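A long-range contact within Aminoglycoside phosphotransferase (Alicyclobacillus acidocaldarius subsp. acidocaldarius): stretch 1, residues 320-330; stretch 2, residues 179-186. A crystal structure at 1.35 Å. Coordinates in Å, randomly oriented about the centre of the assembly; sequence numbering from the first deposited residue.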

# COMPACT_ATOMS: atom_id res chain seq x y z
N SER A 320 -10.23 -0.07 19.90
CA SER A 320 -9.39 0.63 18.92
C SER A 320 -10.20 1.30 17.82
O SER A 320 -9.74 2.29 17.25
CB SER A 320 -8.36 -0.30 18.30
OG SER A 320 -8.96 -1.34 17.55
N GLN A 321 -11.37 0.75 17.52
CA GLN A 321 -12.24 1.32 16.50
C GLN A 321 -12.73 2.69 16.93
O GLN A 321 -12.83 3.61 16.12
CB GLN A 321 -13.43 0.39 16.25
CG GLN A 321 -13.04 -0.92 15.61
CD GLN A 321 -13.99 -2.05 15.93
OE1 GLN A 321 -15.00 -1.85 16.61
NE2 GLN A 321 -13.66 -3.25 15.46
N LEU A 322 -13.09 2.84 18.19
CA LEU A 322 -13.53 4.14 18.70
C LEU A 322 -12.39 5.13 18.67
O LEU A 322 -12.56 6.28 18.22
CB LEU A 322 -14.16 4.05 20.09
CG LEU A 322 -14.60 5.39 20.67
CD1 LEU A 322 -15.66 6.09 19.81
CD2 LEU A 322 -15.08 5.21 22.09
N ASP A 323 -11.19 4.69 19.09
CA ASP A 323 -10.00 5.56 19.00
C ASP A 323 -9.85 6.07 17.56
O ASP A 323 -9.65 7.26 17.33
CB ASP A 323 -8.68 4.83 19.39
CG ASP A 323 -8.66 4.33 20.82
OD1 ASP A 323 -9.42 4.85 21.66
OD2 ASP A 323 -7.84 3.42 21.12
N ALA A 324 -9.94 5.15 16.59
CA ALA A 324 -9.75 5.53 15.19
C ALA A 324 -10.82 6.49 14.66
O ALA A 324 -10.50 7.46 13.99
CB ALA A 324 -9.69 4.29 14.32
N LEU A 325 -12.08 6.24 15.02
CA LEU A 325 -13.16 7.11 14.56
C LEU A 325 -13.08 8.49 15.23
O LEU A 325 -13.34 9.52 14.60
CB LEU A 325 -14.51 6.46 14.80
CG LEU A 325 -15.66 7.16 14.08
CD1 LEU A 325 -15.53 7.00 12.58
CD2 LEU A 325 -16.97 6.58 14.56
N GLN A 326 -12.65 8.51 16.50
CA GLN A 326 -12.44 9.78 17.20
C GLN A 326 -11.36 10.61 16.51
O GLN A 326 -11.54 11.83 16.31
CB GLN A 326 -12.06 9.57 18.67
CG GLN A 326 -13.22 9.12 19.55
CD GLN A 326 -12.80 8.63 20.92
OE1 GLN A 326 -11.67 8.18 21.12
NE2 GLN A 326 -13.69 8.74 21.86
N GLN A 327 -10.26 9.98 16.15
CA GLN A 327 -9.20 10.69 15.45
C GLN A 327 -9.67 11.19 14.09
O GLN A 327 -9.30 12.29 13.69
CB GLN A 327 -7.95 9.83 15.27
CG GLN A 327 -6.89 10.49 14.38
CD GLN A 327 -5.48 9.98 14.60
OE1 GLN A 327 -5.05 9.78 15.74
NE2 GLN A 327 -4.74 9.80 13.50
N TYR A 328 -10.48 10.40 13.38
CA TYR A 328 -11.01 10.86 12.10
C TYR A 328 -11.87 12.11 12.31
O TYR A 328 -11.77 13.08 11.56
CB TYR A 328 -11.84 9.76 11.45
CG TYR A 328 -12.31 10.12 10.04
CD1 TYR A 328 -11.51 9.85 8.94
CD2 TYR A 328 -13.52 10.74 9.82
CE1 TYR A 328 -11.91 10.18 7.66
CE2 TYR A 328 -13.93 11.05 8.55
CZ TYR A 328 -13.12 10.77 7.47
OH TYR A 328 -13.51 11.07 6.19
N ALA A 329 -12.70 12.10 13.34
CA ALA A 329 -13.56 13.24 13.64
C ALA A 329 -12.74 14.49 13.96
O ALA A 329 -13.04 15.59 13.50
CB ALA A 329 -14.50 12.91 14.78
N VAL A 330 -11.69 14.31 14.77
CA VAL A 330 -10.78 15.41 15.12
C VAL A 330 -10.19 16.07 13.88
O VAL A 330 -10.10 17.30 13.79
CB VAL A 330 -9.66 14.95 16.07
CG1 VAL A 330 -8.54 15.97 16.16
CG2 VAL A 330 -10.24 14.66 17.44
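Stretch 2, residues 179-186: DAFDQLLL

Apolar packing between two helices of one chain, residues 320-330 and 180-186, whose touching residues lie at least 138 positions apart in sequence. The side chain of L184 fills the hole formed by L322, L325, Q326 and A329: its CD2 lies 3.8 Å from L325 CG and 4.2 Å from L322 CD1, and its CD1 lies 4.1 Å from A329 CB. Beside it, L325 covers one face of the F181 ring in a CH-pi contact, with CD2 3.9 Å from the ring centroid and 16° off the normal; the same CD2 is 4.1 Å from L185 CB. The ring edge meets the backbone of the first helix, F181 CE2 standing 3.6 Å from Q321 O, which still accepts the helical bond from L325 N (2.9 Å). One turn before L184, A180 CB rests 4.0 Å from L322 CD2, while L322 CD1 reaches 3.8 Å from F181 CA. The helices run in nearly the same direction, crossing at 26° with axes 10.0 Å apart at closest approach; the closest CA pair is L322 CA and F181 CA, 5.5 Å. At the margin Q326 offers its aliphatic CG, 3.9 Å from L184 CD2. No hydrogen bond crosses the contact. Stretch 2 starts at its polar end with D179, the N-cap, where OD1 accepts from D182 N (2.9 Å) and D179 N donates to D182 OD2 (2.9 Å).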

# COMPACT_ATOMS: atom_id res chain seq x y z
N ASP A 179 -23.85 3.04 21.85
CA ASP A 179 -22.59 3.28 22.54
C ASP A 179 -21.91 4.50 21.94
O ASP A 179 -22.46 5.18 21.04
CB ASP A 179 -21.73 2.01 22.57
CG ASP A 179 -21.22 1.57 21.20
OD1 ASP A 179 -21.05 2.41 20.28
OD2 ASP A 179 -20.92 0.35 21.06
N ALA A 180 -20.75 4.84 22.46
CA ALA A 180 -20.07 6.06 22.03
C ALA A 180 -19.73 6.01 20.55
O ALA A 180 -19.86 7.02 19.85
CB ALA A 180 -18.82 6.28 22.86
N PHE A 181 -19.30 4.86 20.07
CA PHE A 181 -19.01 4.68 18.64
C PHE A 181 -20.26 4.91 17.78
O PHE A 181 -20.22 5.68 16.81
CB PHE A 181 -18.45 3.27 18.36
CG PHE A 181 -17.97 3.08 16.95
CD1 PHE A 181 -18.89 2.84 15.95
CD2 PHE A 181 -16.64 3.16 16.60
CE1 PHE A 181 -18.49 2.67 14.64
CE2 PHE A 181 -16.23 2.99 15.29
CZ PHE A 181 -17.17 2.76 14.29
N ASP A 182 -21.36 4.27 18.13
CA ASP A 182 -22.61 4.39 17.39
C ASP A 182 -22.99 5.84 17.29
O ASP A 182 -23.33 6.32 16.20
CB ASP A 182 -23.72 3.66 18.14
CG ASP A 182 -23.49 2.15 18.26
OD1 ASP A 182 -22.89 1.52 17.36
OD2 ASP A 182 -23.95 1.60 19.30
N GLN A 183 -22.97 6.54 18.41
CA GLN A 183 -23.40 7.94 18.42
C GLN A 183 -22.46 8.81 17.58
O GLN A 183 -22.90 9.68 16.83
CB GLN A 183 -23.47 8.49 19.85
CG GLN A 183 -24.53 7.79 20.69
CD GLN A 183 -24.55 8.32 22.10
OE1 GLN A 183 -24.81 9.50 22.31
NE2 GLN A 183 -24.26 7.46 23.07
N LEU A 184 -21.16 8.61 17.70
CA LEU A 184 -20.20 9.38 16.93
C LEU A 184 -20.39 9.12 15.42
O LEU A 184 -20.39 10.05 14.63
CB LEU A 184 -18.78 9.06 17.39
CG LEU A 184 -17.66 9.72 16.59
CD1 LEU A 184 -17.75 11.24 16.61
CD2 LEU A 184 -16.32 9.27 17.13
N LEU A 185 -20.51 7.87 15.02
CA LEU A 185 -20.75 7.55 13.61
C LEU A 185 -22.04 8.25 13.11
O LEU A 185 -22.04 8.88 12.05
CB LEU A 185 -20.84 6.03 13.41
CG LEU A 185 -21.05 5.60 11.95
CD1 LEU A 185 -19.82 5.88 11.11
CD2 LEU A 185 -21.42 4.12 11.91
N LEU A 186 -23.10 8.19 13.89
CA LEU A 186 -24.36 8.84 13.49
C LEU A 186 -24.21 10.36 13.34
O LEU A 186 -24.82 10.96 12.44
CB LEU A 186 -25.50 8.49 14.45
CG LEU A 186 -25.95 7.03 14.34
CD1 LEU A 186 -26.70 6.61 15.59
CD2 LEU A 186 -26.80 6.80 13.09